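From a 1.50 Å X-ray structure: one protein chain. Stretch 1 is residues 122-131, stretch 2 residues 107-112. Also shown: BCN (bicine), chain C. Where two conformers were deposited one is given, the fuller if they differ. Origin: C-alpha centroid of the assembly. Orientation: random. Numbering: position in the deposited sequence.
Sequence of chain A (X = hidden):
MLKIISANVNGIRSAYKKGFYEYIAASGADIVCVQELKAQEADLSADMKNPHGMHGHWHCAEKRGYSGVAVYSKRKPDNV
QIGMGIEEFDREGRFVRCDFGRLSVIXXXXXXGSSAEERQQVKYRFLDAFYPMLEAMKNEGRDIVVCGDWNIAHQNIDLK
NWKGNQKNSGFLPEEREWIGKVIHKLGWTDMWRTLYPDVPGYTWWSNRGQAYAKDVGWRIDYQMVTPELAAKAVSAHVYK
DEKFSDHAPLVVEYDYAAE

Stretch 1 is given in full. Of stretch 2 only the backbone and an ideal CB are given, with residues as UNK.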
ATOM      1  N   VAL A 122      -2.937 -18.524  -4.128  1.00 11.11           N
ATOM      2  CA  VAL A 122      -2.181 -17.878  -3.032  1.00 12.74           C
ATOM      3  C   VAL A 122      -2.861 -16.568  -2.626  1.00  9.87           C
ATOM      4  O   VAL A 122      -3.002 -16.279  -1.443  1.00 10.65           O
ATOM      5  CB  VAL A 122      -0.690 -17.603  -3.405  1.00 13.79           C
ATOM      6  CG1 VAL A 122      -0.005 -16.704  -2.373  1.00 14.45           C
ATOM      7  CG2 VAL A 122       0.054 -18.926  -3.578  1.00 16.44           C
ATOM      8  N   LYS A 123      -3.286 -15.777  -3.618  1.00  9.29           N
ATOM      9  CA  LYS A 123      -3.927 -14.517  -3.346  1.00  8.82           C
ATOM     10  C   LYS A 123      -5.188 -14.740  -2.528  1.00  8.48           C
ATOM     11  O   LYS A 123      -5.392 -14.080  -1.517  1.00  7.63           O
ATOM     12  CB  LYS A 123      -4.214 -13.774  -4.652  1.00  7.36           C
ATOM     13  CG  LYS A 123      -4.867 -12.412  -4.504  1.00  7.96           C
ATOM     14  CD  LYS A 123      -5.019 -11.762  -5.867  1.00  8.14           C
ATOM     15  CE  LYS A 123      -5.470 -10.337  -5.779  1.00  8.78           C
ATOM     16  NZ  LYS A 123      -5.805  -9.728  -7.116  1.00  8.57           N
ATOM     17  N   TYR A 124      -6.027 -15.692  -2.940  1.00  8.46           N
ATOM     18  CA  TYR A 124      -7.233 -15.976  -2.161  1.00  8.45           C
ATOM     19  C   TYR A 124      -6.919 -16.493  -0.762  1.00  8.35           C
ATOM     20  O   TYR A 124      -7.591 -16.111   0.180  1.00  8.95           O
ATOM     21  CB  TYR A 124      -8.159 -16.958  -2.875  1.00 10.15           C
ATOM     22  CG  TYR A 124      -8.990 -16.356  -3.992  1.00 11.67           C
ATOM     23  CD1 TYR A 124      -9.694 -15.171  -3.798  1.00 11.95           C
ATOM     24  CD2 TYR A 124      -9.126 -17.008  -5.215  1.00 12.48           C
ATOM     25  CE1 TYR A 124     -10.495 -14.636  -4.791  1.00 12.90           C
ATOM     26  CE2 TYR A 124      -9.937 -16.482  -6.221  1.00 11.86           C
ATOM     27  CZ  TYR A 124     -10.604 -15.284  -5.998  1.00 12.03           C
ATOM     28  OH  TYR A 124     -11.402 -14.749  -6.983  1.00 14.75           O
ATOM     29  N   ARG A 125      -5.913 -17.351  -0.610  1.00  9.65           N
ATOM     30  CA  ARG A 125      -5.517 -17.776   0.727  0.50 11.54           C
ATOM     31  C   ARG A 125      -5.007 -16.594   1.574  1.00 10.17           C
ATOM     32  O   ARG A 125      -5.264 -16.516   2.773  1.00 10.61           O
ATOM     33  CB  ARG A 125      -4.495 -18.915   0.642  0.50 12.90           C
ATOM     34  CG  ARG A 125      -5.119 -20.197   0.112  0.50 14.78           C
ATOM     35  CD  ARG A 125      -4.257 -21.408   0.358  0.50 16.07           C
ATOM     36  NE  ARG A 125      -3.048 -21.400  -0.465  0.50 17.19           N
ATOM     37  CZ  ARG A 125      -1.831 -21.046  -0.055  0.50 18.17           C
ATOM     38  NH1 ARG A 125      -1.611 -20.650   1.196  0.50 18.93           N
ATOM     39  NH2 ARG A 125      -0.811 -21.097  -0.906  0.50 17.42           N
ATOM     40  N   PHE A 126      -4.302 -15.648   0.956  1.00 10.29           N
ATOM     41  CA  PHE A 126      -3.886 -14.447   1.674  1.00 10.11           C
ATOM     42  C   PHE A 126      -5.080 -13.617   2.159  1.00  9.44           C
ATOM     43  O   PHE A 126      -5.134 -13.168   3.307  1.00 11.03           O
ATOM     44  CB  PHE A 126      -3.004 -13.606   0.769  1.00 10.29           C
ATOM     45  CG  PHE A 126      -2.340 -12.458   1.468  1.00 10.84           C
ATOM     46  CD1 PHE A 126      -3.031 -11.290   1.766  1.00 11.73           C
ATOM     47  CD2 PHE A 126      -1.017 -12.555   1.832  1.00 10.72           C
ATOM     48  CE1 PHE A 126      -2.406 -10.247   2.430  1.00 11.31           C
ATOM     49  CE2 PHE A 126      -0.371 -11.513   2.474  1.00 11.89           C
ATOM     50  CZ  PHE A 126      -1.079 -10.356   2.775  1.00 11.44           C
ATOM     51  N   LEU A 127      -6.057 -13.429   1.279  1.00  9.34           N
ATOM     52  CA  LEU A 127      -7.259 -12.720   1.665  1.00  8.56           C
ATOM     53  C   LEU A 127      -7.914 -13.362   2.887  1.00  9.10           C
ATOM     54  O   LEU A 127      -8.363 -12.674   3.792  1.00  9.96           O
ATOM     55  CB  LEU A 127      -8.268 -12.663   0.508  1.00  8.98           C
ATOM     56  CG  LEU A 127      -7.914 -11.947  -0.809  1.00 10.51           C
ATOM     57  CD1 LEU A 127      -9.182 -11.710  -1.655  1.00 10.96           C
ATOM     58  CD2 LEU A 127      -7.134 -10.662  -0.575  1.00 11.53           C
ATOM     59  N   ASP A 128      -7.988 -14.694   2.897  1.00  9.25           N
ATOM     60  CA  ASP A 128      -8.650 -15.381   4.001  1.00  9.67           C
ATOM     61  C   ASP A 128      -7.860 -15.320   5.294  1.00 11.06           C
ATOM     62  O   ASP A 128      -8.447 -15.271   6.376  1.00 12.18           O
ATOM     63  CB  ASP A 128      -8.929 -16.842   3.631  1.00 12.00           C
ATOM     64  CG  ASP A 128      -9.986 -16.984   2.561  1.00 13.93           C
ATOM     65  OD1 ASP A 128     -10.852 -16.094   2.436  1.00 17.20           O
ATOM     66  OD2 ASP A 128      -9.974 -18.014   1.841  1.00 18.55           O
ATOM     67  N   ALA A 129      -6.530 -15.316   5.198  1.00 10.44           N
ATOM     68  CA  ALA A 129      -5.671 -15.192   6.387  1.00 12.33           C
ATOM     69  C   ALA A 129      -5.611 -13.775   6.913  1.00 13.10           C
ATOM     70  O   ALA A 129      -5.456 -13.559   8.103  1.00 15.87           O
ATOM     71  CB  ALA A 129      -4.253 -15.697   6.091  1.00 13.41           C
ATOM     72  N   PHE A 130      -5.696 -12.800   6.010  1.00 10.78           N
ATOM     73  CA  PHE A 130      -5.554 -11.414   6.399  1.00 11.97           C
ATOM     74  C   PHE A 130      -6.849 -10.810   6.929  1.00 10.67           C
ATOM     75  O   PHE A 130      -6.806  -9.945   7.788  1.00 12.15           O
ATOM     76  CB  PHE A 130      -5.003 -10.607   5.211  1.00 12.39           C
ATOM     77  CG  PHE A 130      -4.537  -9.221   5.561  1.00 11.89           C
ATOM     78  CD1 PHE A 130      -3.625  -9.018   6.592  1.00 12.93           C
ATOM     79  CD2 PHE A 130      -4.972  -8.113   4.846  1.00 12.45           C
ATOM     80  CE1 PHE A 130      -3.176  -7.758   6.911  1.00 14.25           C
ATOM     81  CE2 PHE A 130      -4.502  -6.828   5.174  1.00 11.93           C
ATOM     82  CZ  PHE A 130      -3.625  -6.664   6.210  1.00 13.10           C
ATOM     83  N   TYR A 131      -8.008 -11.242   6.426  1.00 10.73           N
ATOM     84  CA  TYR A 131      -9.281 -10.700   6.923  1.00 11.16           C
ATOM     85  C   TYR A 131      -9.448 -10.744   8.459  1.00 11.72           C
ATOM     86  O   TYR A 131      -9.821  -9.748   9.055  1.00 12.33           O
ATOM     87  CB  TYR A 131     -10.450 -11.386   6.238  1.00 11.81           C
ATOM     88  CG  TYR A 131     -11.808 -10.774   6.452  1.00 11.78           C
ATOM     89  CD1 TYR A 131     -12.285  -9.801   5.593  1.00 13.10           C
ATOM     90  CD2 TYR A 131     -12.642 -11.208   7.482  1.00 12.43           C
ATOM     91  CE1 TYR A 131     -13.557  -9.274   5.735  1.00 12.28           C
ATOM     92  CE2 TYR A 131     -13.912 -10.667   7.649  1.00 12.52           C
ATOM     93  CZ  TYR A 131     -14.366  -9.697   6.773  1.00 12.45           C
ATOM     94  OH  TYR A 131     -15.636  -9.165   6.921  1.00 14.03           O
ATOM     95  N   UNK A 107       2.600  -1.261   6.051  1.00  5.42           N
ATOM     96  CA  UNK A 107       2.877  -1.346   4.626  1.00  6.01           C
ATOM     97  C   UNK A 107       2.589  -2.790   4.199  1.00  5.51           C
ATOM     98  O   UNK A 107       3.183  -3.721   4.747  1.00  6.18           O
ATOM     99  CB  UNK A 107       4.316  -0.936   4.306  1.00  6.01           C
ATOM    100  N   UNK A 108       1.685  -2.939   3.221  1.00  5.31           N
ATOM    101  CA  UNK A 108       1.147  -4.214   2.781  1.00  6.03           C
ATOM    102  C   UNK A 108       1.332  -4.380   1.288  1.00  5.10           C
ATOM    103  O   UNK A 108       0.995  -3.484   0.535  1.00  5.14           O
ATOM    104  CB  UNK A 108      -0.333  -4.334   3.151  1.00  6.03           C
ATOM    105  N   UNK A 109       1.839  -5.535   0.866  1.00  6.07           N
ATOM    106  CA  UNK A 109       1.921  -5.882  -0.542  1.00  5.65           C
ATOM    107  C   UNK A 109       1.156  -7.183  -0.730  1.00  5.65           C
ATOM    108  O   UNK A 109       1.666  -8.277  -0.450  1.00  6.87           O
ATOM    109  CB  UNK A 109       3.372  -6.009  -1.011  1.00  5.65           C
ATOM    110  N   UNK A 110      -0.091  -7.046  -1.174  1.00  6.23           N
ATOM    111  CA  UNK A 110      -0.983  -8.193  -1.337  1.00  6.87           C
ATOM    112  C   UNK A 110      -0.600  -8.960  -2.611  1.00  7.45           C
ATOM    113  O   UNK A 110      -0.268  -8.348  -3.603  1.00  7.52           O
ATOM    114  CB  UNK A 110      -2.444  -7.741  -1.394  1.00  6.87           C
ATOM    115  N   UNK A 111      -0.561 -10.304  -2.573  1.00  7.61           N
ATOM    116  CA  UNK A 111      -0.149 -11.059  -3.758  1.00  7.18           C
ATOM    117  C   UNK A 111      -0.987 -10.754  -4.998  1.00  8.80           C
ATOM    118  O   UNK A 111      -2.211 -10.564  -4.889  1.00  8.97           O
ATOM    119  CB  UNK A 111      -0.219 -12.558  -3.459  1.00  7.18           C
ATOM    120  N   UNK A 112      -0.343 -10.692  -6.152  1.00  9.49           N
ATOM    121  CA  UNK A 112      -1.042 -10.577  -7.422  1.00 10.26           C
ATOM    122  C   UNK A 112      -1.395 -11.970  -7.923  1.00  9.63           C
ATOM    123  O   UNK A 112      -0.704 -12.945  -7.628  1.00 10.80           O
ATOM    124  CB  UNK A 112      -0.195  -9.825  -8.450  1.00 10.26           C
TER
HETATM  125  N1  BCN C1261      -3.111  -6.843 -11.430  1.00 12.37           N
HETATM  126  C1  BCN C1261      -3.640  -7.424 -10.174  1.00 10.47           C
HETATM  127  C2  BCN C1261      -3.295  -8.885 -10.012  1.00  9.80           C
HETATM  128  O21 BCN C1261      -3.609  -9.447  -8.923  1.00  8.85           O
HETATM  129  O22 BCN C1261      -2.719  -9.471 -10.943  1.00 10.84           O
HETATM  130  C3  BCN C1261      -2.007  -5.897 -11.212  1.00 16.83           C
HETATM  131  C4  BCN C1261      -0.692  -6.653 -11.250  1.00 17.19           C
HETATM  132  O4  BCN C1261      -0.544  -7.456 -12.447  1.00 16.74           O
HETATM  133  C5  BCN C1261      -4.212  -6.202 -12.232  1.00 14.99           C
HETATM  134  C6  BCN C1261      -3.910  -6.278 -13.723  1.00 13.65           C
HETATM  135  O6  BCN C1261      -3.328  -7.531 -14.088  1.00 19.68           O

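Stretch 1 is one helical segment, 122-131. Phe126 and Phe130 point their CA-to-CB bonds toward stretch 2, while Val122, Lys123 and Leu127 stand sideways to it. Apart from the Lys123 amine, these side chains make a largely apolar surface. The amine of Lys123 is already engaged, with NZ donating a hydrogen bond to O21 of bicine at 2.9 Å.

Position 107 has extended angles, -112/123. Nothing of stretch 1 lies within 5.5 Å of its ideal CB. Stretch 1 sets no preference here, and many side chains would suit. The residue is Ser107, with chi1 t. Its OG is hydrogen-bonded elsewhere in the structure.

Position 108 is also extended, -126/132, and its CA-to-CB bond points toward the helix. The ideal CB is 5.1 Å from CZ of Phe130, which leaves room for a side chain of moderate length. Two aromatic rings and no free polar group favour an apolar residue: leucine, isoleucine, methionine or perhaps valine. The residue is Leu108, chi1 t and chi2 p. Both methyls reach the Phe130 ring. CD1 packs at the edge of the Phe126 ring, 3.7 Å from CZ of Phe126, and also lies over one face of the Phe130 ring. CD2 makes the closest approach to Phe130, 3.6 Å from CE2 of Phe130.

Position 109 continues the strand at -122/98, and its CA-to-CB bond points away. Stretch 1 gives no guidance, and a large or polar side chain would fit as well as a small one. The residue is Tyr109, nearest at its CB, 7.3 Å from CZ of Phe126.

Position 110 lies past the strand, at -77/137. Its CA-to-CB bond is sideways, but the ideal CB is 4.6 Å from CE1 of Phe126. A branched or flexible apolar chain could turn in toward Phe126, Leu127 and the aliphatic part of Lys123. Leucine or methionine would suit, and isoleucine is possible. The residue is Leu110, chi1 t, with chi2 between wells at 148°. Its CG is 3.9 Å from CD1 of Phe126. Its CD1 is 3.7 Å from CD2 of Leu127, and its CD2 is 3.9 Å from CG of Lys123.

Position 111 is where the backbones come closest, with its CA 5.1 Å from CA of Lys123. The CA-to-CB bond points toward the helix. The ideal CB is 4.2 Å from CA of Lys123 and 4.3 Å from CG1 of Val122, so a compact apolar residue is expected. Alanine, valine or proline would do, and phi of -57° is compatible with proline. The residue is Pro111. Its CD sits over one face of the Phe126 ring, 3.7 Å from the centroid, in a CH-pi contact. Its CG is 4.2 Å from CG1 of Val122. Its carbonyl O lies 3.2 Å from CD of Lys123 and has no hydrogen-bond partner.

Position 112, at -87/151, turns its CA-to-CB bond away from stretch 1. Small or polar residues would suit, among others. The residue is Ser112, chi1 p. Its CA is 3.2 Å from O21 of bicine.

Stretch 2 107-112: SLYLPS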
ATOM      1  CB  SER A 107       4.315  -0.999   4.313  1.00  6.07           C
ATOM      2  OG  SER A 107       4.446  -0.956   2.892  1.00  6.14           O
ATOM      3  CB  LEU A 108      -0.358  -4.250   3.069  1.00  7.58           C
ATOM      4  CG  LEU A 108      -1.136  -5.451   2.504  1.00  7.38           C
ATOM      5  CD1 LEU A 108      -0.795  -6.736   3.223  1.00 10.57           C
ATOM      6  CD2 LEU A 108      -2.648  -5.205   2.561  1.00  8.44           C
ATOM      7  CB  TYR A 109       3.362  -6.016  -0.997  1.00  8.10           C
ATOM      8  CG  TYR A 109       3.551  -6.292  -2.470  1.00  8.21           C
ATOM      9  CD1 TYR A 109       2.708  -5.750  -3.434  1.00  7.91           C
ATOM     10  CD2 TYR A 109       4.573  -7.097  -2.893  1.00  9.49           C
ATOM     11  CE1 TYR A 109       2.898  -5.993  -4.756  1.00  9.71           C
ATOM     12  CE2 TYR A 109       4.762  -7.362  -4.221  1.00 10.49           C
ATOM     13  CZ  TYR A 109       3.929  -6.810  -5.154  1.00 10.84           C
ATOM     14  OH  TYR A 109       4.128  -7.079  -6.493  1.00 14.10           O
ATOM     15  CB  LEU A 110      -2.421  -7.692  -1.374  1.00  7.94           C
ATOM     16  CG  LEU A 110      -3.533  -8.646  -0.991  1.00  8.86           C
ATOM     17  CD1 LEU A 110      -4.685  -7.875  -0.335  1.00 10.75           C
ATOM     18  CD2 LEU A 110      -3.996  -9.399  -2.233  1.00  8.95           C
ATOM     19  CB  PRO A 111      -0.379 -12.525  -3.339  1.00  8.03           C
ATOM     20  CG  PRO A 111      -0.322 -12.521  -1.878  1.00  8.48           C
ATOM     21  CD  PRO A 111      -0.895 -11.201  -1.452  1.00  7.44           C
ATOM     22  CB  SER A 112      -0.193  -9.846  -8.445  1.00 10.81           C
ATOM     23  OG  SER A 112       1.066 -10.458  -8.557  1.00 14.51           O
TER
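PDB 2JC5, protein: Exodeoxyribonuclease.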